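Local coordinates for protein eukaryotic initiation factor 4F subunit P150 (Saccharomyces cerevisiae, PDB 2VSO) that serves as a scaffold of the eIF4F cap-binding complex, its middle domain binding the RNA helicase eIF4A during translation initiation, at residues Leu60-Asn64 with Lys102-Asn108; Met194-Phe198 with Val224-Phe228. All coordinates share one frame. Numbering follows the deposited sequence.

In the fold
Both contacts belong to the middle, eIF4A-binding domain of eIF4G, an all-helical MIF4G domain of HEAT-repeat type in which helices follow one another in a solenoid. Contact 1 joins helix 52-64 to the C-terminal end of helix 93-106, on the N-terminal side of the domain and about 19 Å from the centre of the chain; contact 2 joins the successive helices 191-206 and 211-228, about 12 Å from that centre. Contact 1 closes in sequence before contact 2 opens. Their centres are about 27 Å apart and their nearest atoms about 14 Å, so they do not touch. Contact 1 is partly buried and includes a hydrogen bond; contact 2 is buried and apolar. No residue of eIF4A touches either.

Contact 1. Residues Leu60-Asn64 with Lys102-Asn108; sequences LAIAN and KVVKELN
In the N-terminal part of the HEAT-repeat-like MIF4G domain, residues 60-64 of helix 52-64 pack on the C-terminal end of helix 93-106. The short axes cross at -57°, 10.5 Å apart at closest approach, with CA atoms nearest for Leu-60 and Val-103 (6.0 Å) and Asn-64 and Asn-108 (6.2 Å). Residues 102-106 are helical; Leu-107 is the first to leave helical angles (phi/psi -60/144), carrying Asn-108 past Asn-64.

The apolar part centres on Leu-60 (chi1 t, chi2 p), whose CD2 lies 3.5 Å from Glu-106 CB and whose CD1 lies 3.9 Å from Leu-107 CA and 4.4 Å from Leu-107 CD1. One turn on, Ala-63 CB is 4.4 Å from both Val-103 CG1 and Leu-107 CD1. Val-125 of helix 122-139 touches Val-103 and Leu-107, while Leu-75 of helix 73-88 touches Ala-63 and Leu-107, so these helices extend the packing.

Among polar groups, Lys-102 NZ hydrogen-bonds Ser-56 OG, earlier on helix 52-64. Where the second helix ends, Asn-64, with chi1 near -92°, brings its carboxamide to the departing backbone: Asn-108 N donates to Asn-64 OD1 at 3.1 Å, nearly straight at 174°.

Contact 2. Residues Met194-Phe198 with Val224-Phe228; sequences MFECF and VGEQF
An aromatic cluster of Phe-195, Phe-198 and Phe-228 dominates the buried interface between two successive helices of the HEAT-repeat-like MIF4G domain, 191-206 and 211-228. Residues 194-198 make a regular turn, with Phe-198 N hydrogen-bonded to Met-194 O at 3.1 Å. Residues 224-228 are a weakly bonded, kinked helical turn: Phe-228 N is hydrogen-bonded to Val-224 O at 2.9 Å, but the N atoms of Glu-226 and Gln-227 lack hydrogen bonds to the preceding turn. The short axes run at 125° (signed crossing -125°) and approach to 12.7 Å, a wide spacing bridged by large side chains; the nearest CA atoms, of Met-194 and Phe-228, are 8.1 Å apart.

Phe-228 (chi1 t, chi2 64°) points across the gap and is the most covered residue. Its ring meets Phe-198 obliquely, with planes at 40°, centroids 5.0 Å apart and Phe-198 CE1 3.7 Å from Phe-228 CD2. Met-194 (chi1 t, chi2 p) places CG 3.7 Å from Phe-228 CD1 and SD 3.8 Å from Val-224 CG1, the latter also 4.3 Å from Phe-198 CZ. Leu-245 of helix 242-257 touches all three phenylalanines, and Tyr-184 of helix 163-185 touches Val-224 and Phe-228, tying the cluster to both neighbouring helices.

Phe-195 (chi1 m) completes it with a T-shaped pair: the edge of Phe-228 points at the face of the Phe-195 ring, planes at 61° and centroids 4.8 Å apart, with Phe-195 CE1 3.5 Å from Phe-228 CE1.

Contact 1. Residues Leu60-Asn64 with Lys102-Asn108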
loop_
_atom_site.group_PDB
_atom_site.type_symbol
_atom_site.label_atom_id
_atom_site.label_comp_id
_atom_site.label_asym_id
_atom_site.label_seq_id
_atom_site.Cartn_x
_atom_site.Cartn_y
_atom_site.Cartn_z
ATOM N N LEU C 60 24.471 -16.027 1.461
ATOM C CA LEU C 60 25.680 -16.129 2.271
ATOM C C LEU C 60 26.711 -17.094 1.647
ATOM O O LEU C 60 27.912 -16.982 1.904
ATOM C CB LEU C 60 25.326 -16.528 3.710
ATOM C CG LEU C 60 26.428 -17.052 4.630
ATOM C CD1 LEU C 60 27.421 -15.965 4.977
ATOM C CD2 LEU C 60 25.807 -17.644 5.888
ATOM N N ALA C 61 26.238 -18.035 0.828
ATOM C CA ALA C 61 27.131 -18.941 0.110
ATOM C C ALA C 61 27.792 -18.197 -1.033
ATOM O O ALA C 61 28.907 -18.525 -1.445
ATOM C CB ALA C 61 26.372 -20.150 -0.420
ATOM N N ILE C 62 27.089 -17.203 -1.561
ATOM C CA ILE C 62 27.645 -16.371 -2.616
ATOM C C ILE C 62 28.663 -15.435 -1.990
ATOM O O ILE C 62 29.733 -15.208 -2.551
ATOM C CB ILE C 62 26.537 -15.586 -3.351
ATOM C CG1 ILE C 62 25.680 -16.534 -4.179
ATOM C CG2 ILE C 62 27.114 -14.530 -4.257
ATOM C CD1 ILE C 62 24.765 -15.818 -5.134
ATOM N N ALA C 63 28.343 -14.910 -0.808
ATOM C CA ALA C 63 29.288 -14.042 -0.112
ATOM C C ALA C 63 30.546 -14.823 0.244
ATOM O O ALA C 63 31.656 -14.326 0.093
ATOM C CB ALA C 63 28.667 -13.437 1.143
ATOM N N ASN C 64 30.347 -16.050 0.708
ATOM C CA ASN C 64 31.430 -16.895 1.174
ATOM C C ASN C 64 32.445 -17.292 0.092
ATOM O O ASN C 64 33.560 -17.692 0.412
ATOM C CB ASN C 64 30.861 -18.129 1.882
ATOM C CG ASN C 64 30.694 -17.916 3.384
ATOM O OD1 ASN C 64 31.082 -16.881 3.919
ATOM N ND2 ASN C 64 30.128 -18.902 4.066
ATOM N N LYS C 102 22.901 -11.313 9.126
ATOM C CA LYS C 102 23.177 -12.736 8.931
ATOM C C LYS C 102 24.553 -12.974 8.299
ATOM O O LYS C 102 25.226 -13.962 8.581
ATOM C CB LYS C 102 22.114 -13.413 8.070
ATOM C CG LYS C 102 22.105 -14.926 8.292
ATOM C CD LYS C 102 21.513 -15.731 7.147
ATOM C CE LYS C 102 21.647 -17.226 7.462
ATOM N NZ LYS C 102 20.859 -18.165 6.606
ATOM N N VAL C 103 24.949 -12.064 7.420
ATOM C CA VAL C 103 26.212 -12.171 6.739
ATOM C C VAL C 103 27.359 -11.860 7.696
ATOM O O VAL C 103 28.392 -12.521 7.671
ATOM C CB VAL C 103 26.243 -11.249 5.520
ATOM C CG1 VAL C 103 27.610 -11.324 4.825
ATOM C CG2 VAL C 103 25.128 -11.639 4.565
ATOM N N VAL C 104 27.164 -10.860 8.546
ATOM C CA VAL C 104 28.150 -10.495 9.548
ATOM C C VAL C 104 28.361 -11.619 10.543
ATOM O O VAL C 104 29.487 -11.891 10.948
ATOM C CB VAL C 104 27.721 -9.244 10.324
ATOM C CG1 VAL C 104 28.489 -9.134 11.627
ATOM C CG2 VAL C 104 27.924 -8.007 9.475
ATOM N N LYS C 105 27.273 -12.275 10.926
ATOM C CA LYS C 105 27.307 -13.288 11.973
ATOM C C LYS C 105 27.850 -14.611 11.455
ATOM O O LYS C 105 28.610 -15.289 12.144
ATOM C CB LYS C 105 25.901 -13.491 12.555
ATOM C CG LYS C 105 25.849 -14.306 13.843
ATOM C CD LYS C 105 24.440 -14.310 14.432
ATOM C CE LYS C 105 24.434 -14.748 15.892
ATOM N NZ LYS C 105 23.090 -14.580 16.521
ATOM N N GLU C 106 27.468 -14.965 10.232
ATOM C CA GLU C 106 27.707 -16.305 9.716
ATOM C C GLU C 106 28.755 -16.373 8.602
ATOM O O GLU C 106 28.980 -17.429 8.008
ATOM C CB GLU C 106 26.383 -16.934 9.267
ATOM C CG GLU C 106 25.273 -16.803 10.316
ATOM C CD GLU C 106 24.101 -17.721 10.058
ATOM O OE1 GLU C 106 24.158 -18.501 9.084
ATOM O OE2 GLU C 106 23.120 -17.664 10.833
ATOM N N LEU C 107 29.408 -15.255 8.321
ATOM C CA LEU C 107 30.468 -15.277 7.332
ATOM C C LEU C 107 31.547 -16.236 7.787
ATOM O O LEU C 107 31.825 -16.351 8.980
ATOM C CB LEU C 107 31.081 -13.894 7.129
ATOM C CG LEU C 107 32.026 -13.828 5.926
ATOM C CD1 LEU C 107 31.224 -13.863 4.640
ATOM C CD2 LEU C 107 32.936 -12.602 5.965
ATOM N N ASN C 108 32.143 -16.927 6.822
ATOM C CA ASN C 108 33.274 -17.800 7.073
ATOM C C ASN C 108 34.424 -16.958 7.604
ATOM O O ASN C 108 34.829 -15.998 6.957
ATOM C CB ASN C 108 33.669 -18.480 5.766
ATOM C CG ASN C 108 34.745 -19.518 5.950
ATOM O OD1 ASN C 108 35.085 -19.893 7.071
ATOM N ND2 ASN C 108 35.285 -19.997 4.840
#

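Contact 2. Residues Met194-Phe198 with Val224-Phe228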
loop_
_atom_site.group_PDB
_atom_site.type_symbol
_atom_site.label_atom_id
_atom_site.label_comp_id
_atom_site.label_asym_id
_atom_site.label_seq_id
_atom_site.Cartn_x
_atom_site.Cartn_y
_atom_site.Cartn_z
ATOM N N MET C 194 25.419 7.606 11.993
ATOM C CA MET C 194 24.102 8.100 12.367
ATOM C C MET C 194 24.148 9.618 12.609
ATOM O O MET C 194 23.156 10.319 12.417
ATOM C CB MET C 194 23.620 7.367 13.616
ATOM C CG MET C 194 22.130 7.404 13.849
ATOM S SD MET C 194 21.188 6.488 12.629
ATOM C CE MET C 194 20.818 7.793 11.474
ATOM N N PHE C 195 25.310 10.128 13.018
ATOM C CA PHE C 195 25.478 11.568 13.190
ATOM C C PHE C 195 25.503 12.216 11.827
ATOM O O PHE C 195 24.966 13.303 11.628
ATOM C CB PHE C 195 26.781 11.906 13.933
ATOM C CG PHE C 195 26.671 11.845 15.430
ATOM C CD1 PHE C 195 26.750 10.636 16.099
ATOM C CD2 PHE C 195 26.501 13.003 16.174
ATOM C CE1 PHE C 195 26.648 10.581 17.481
ATOM C CE2 PHE C 195 26.397 12.953 17.561
ATOM C CZ PHE C 195 26.473 11.743 18.211
ATOM N N GLU C 196 26.137 11.538 10.881
ATOM C CA GLU C 196 26.349 12.119 9.574
ATOM C C GLU C 196 25.006 12.140 8.896
ATOM O O GLU C 196 24.702 13.034 8.116
ATOM C CB GLU C 196 27.365 11.289 8.791
ATOM C CG GLU C 196 28.156 12.062 7.746
ATOM C CD GLU C 196 29.145 11.178 7.021
ATOM O OE1 GLU C 196 29.109 11.121 5.772
ATOM O OE2 GLU C 196 29.945 10.520 7.711
ATOM N N CYS C 197 24.190 11.156 9.242
ATOM C CA CYS C 197 22.832 11.028 8.716
ATOM C C CYS C 197 21.899 12.139 9.199
ATOM O O CYS C 197 21.333 12.878 8.389
ATOM C CB CYS C 197 22.260 9.680 9.104
ATOM S SG CYS C 197 21.241 8.990 7.858
ATOM N N PHE C 198 21.748 12.253 10.517
ATOM C CA PHE C 198 20.995 13.356 11.108
ATOM C C PHE C 198 21.560 14.702 10.675
ATOM O O PHE C 198 20.823 15.657 10.464
ATOM C CB PHE C 198 20.989 13.255 12.636
ATOM C CG PHE C 198 20.009 12.237 13.181
ATOM C CD1 PHE C 198 20.451 11.164 13.937
ATOM C CD2 PHE C 198 18.644 12.364 12.947
ATOM C CE1 PHE C 198 19.560 10.237 14.438
ATOM C CE2 PHE C 198 17.739 11.434 13.447
ATOM C CZ PHE C 198 18.197 10.374 14.198
ATOM N N VAL C 224 15.077 4.764 15.784
ATOM C CA VAL C 224 16.443 4.814 16.289
ATOM C C VAL C 224 16.659 5.913 17.328
ATOM O O VAL C 224 17.723 6.000 17.933
ATOM C CB VAL C 224 17.349 5.021 15.039
ATOM C CG1 VAL C 224 18.322 6.178 15.122
ATOM C CG2 VAL C 224 17.820 3.726 14.424
ATOM N N GLY C 225 15.638 6.741 17.534
ATOM C CA GLY C 225 15.733 7.896 18.418
ATOM C C GLY C 225 16.105 7.590 19.862
ATOM O O GLY C 225 16.953 8.260 20.435
ATOM N N GLU C 226 15.467 6.588 20.461
ATOM C CA GLU C 226 15.791 6.201 21.826
ATOM C C GLU C 226 17.235 5.742 21.950
ATOM O O GLU C 226 17.983 6.263 22.759
ATOM C CB GLU C 226 14.860 5.100 22.338
ATOM C CG GLU C 226 15.084 4.802 23.824
ATOM C CD GLU C 226 14.067 3.834 24.423
ATOM O OE1 GLU C 226 13.119 3.425 23.719
ATOM O OE2 GLU C 226 14.218 3.481 25.613
ATOM N N GLN C 227 17.608 4.755 21.141
ATOM C CA GLN C 227 18.951 4.198 21.150
ATOM C C GLN C 227 20.029 5.260 20.933
ATOM O O GLN C 227 21.042 5.274 21.625
ATOM C CB GLN C 227 19.058 3.102 20.100
ATOM C CG GLN C 227 20.457 2.736 19.719
ATOM C CD GLN C 227 20.496 1.700 18.628
ATOM O OE1 GLN C 227 19.467 1.342 18.053
ATOM N NE2 GLN C 227 21.691 1.209 18.331
ATOM N N PHE C 228 19.782 6.162 19.989
ATOM C CA PHE C 228 20.707 7.250 19.673
ATOM C C PHE C 228 20.893 8.226 20.816
ATOM O O PHE C 228 21.883 8.948 20.870
ATOM C CB PHE C 228 20.219 8.023 18.452
ATOM C CG PHE C 228 21.220 8.998 17.916
ATOM C CD1 PHE C 228 22.434 8.555 17.398
ATOM C CD2 PHE C 228 20.949 10.351 17.911
ATOM C CE1 PHE C 228 23.362 9.450 16.894
ATOM C CE2 PHE C 228 21.871 11.260 17.409
ATOM C CZ PHE C 228 23.080 10.811 16.899
#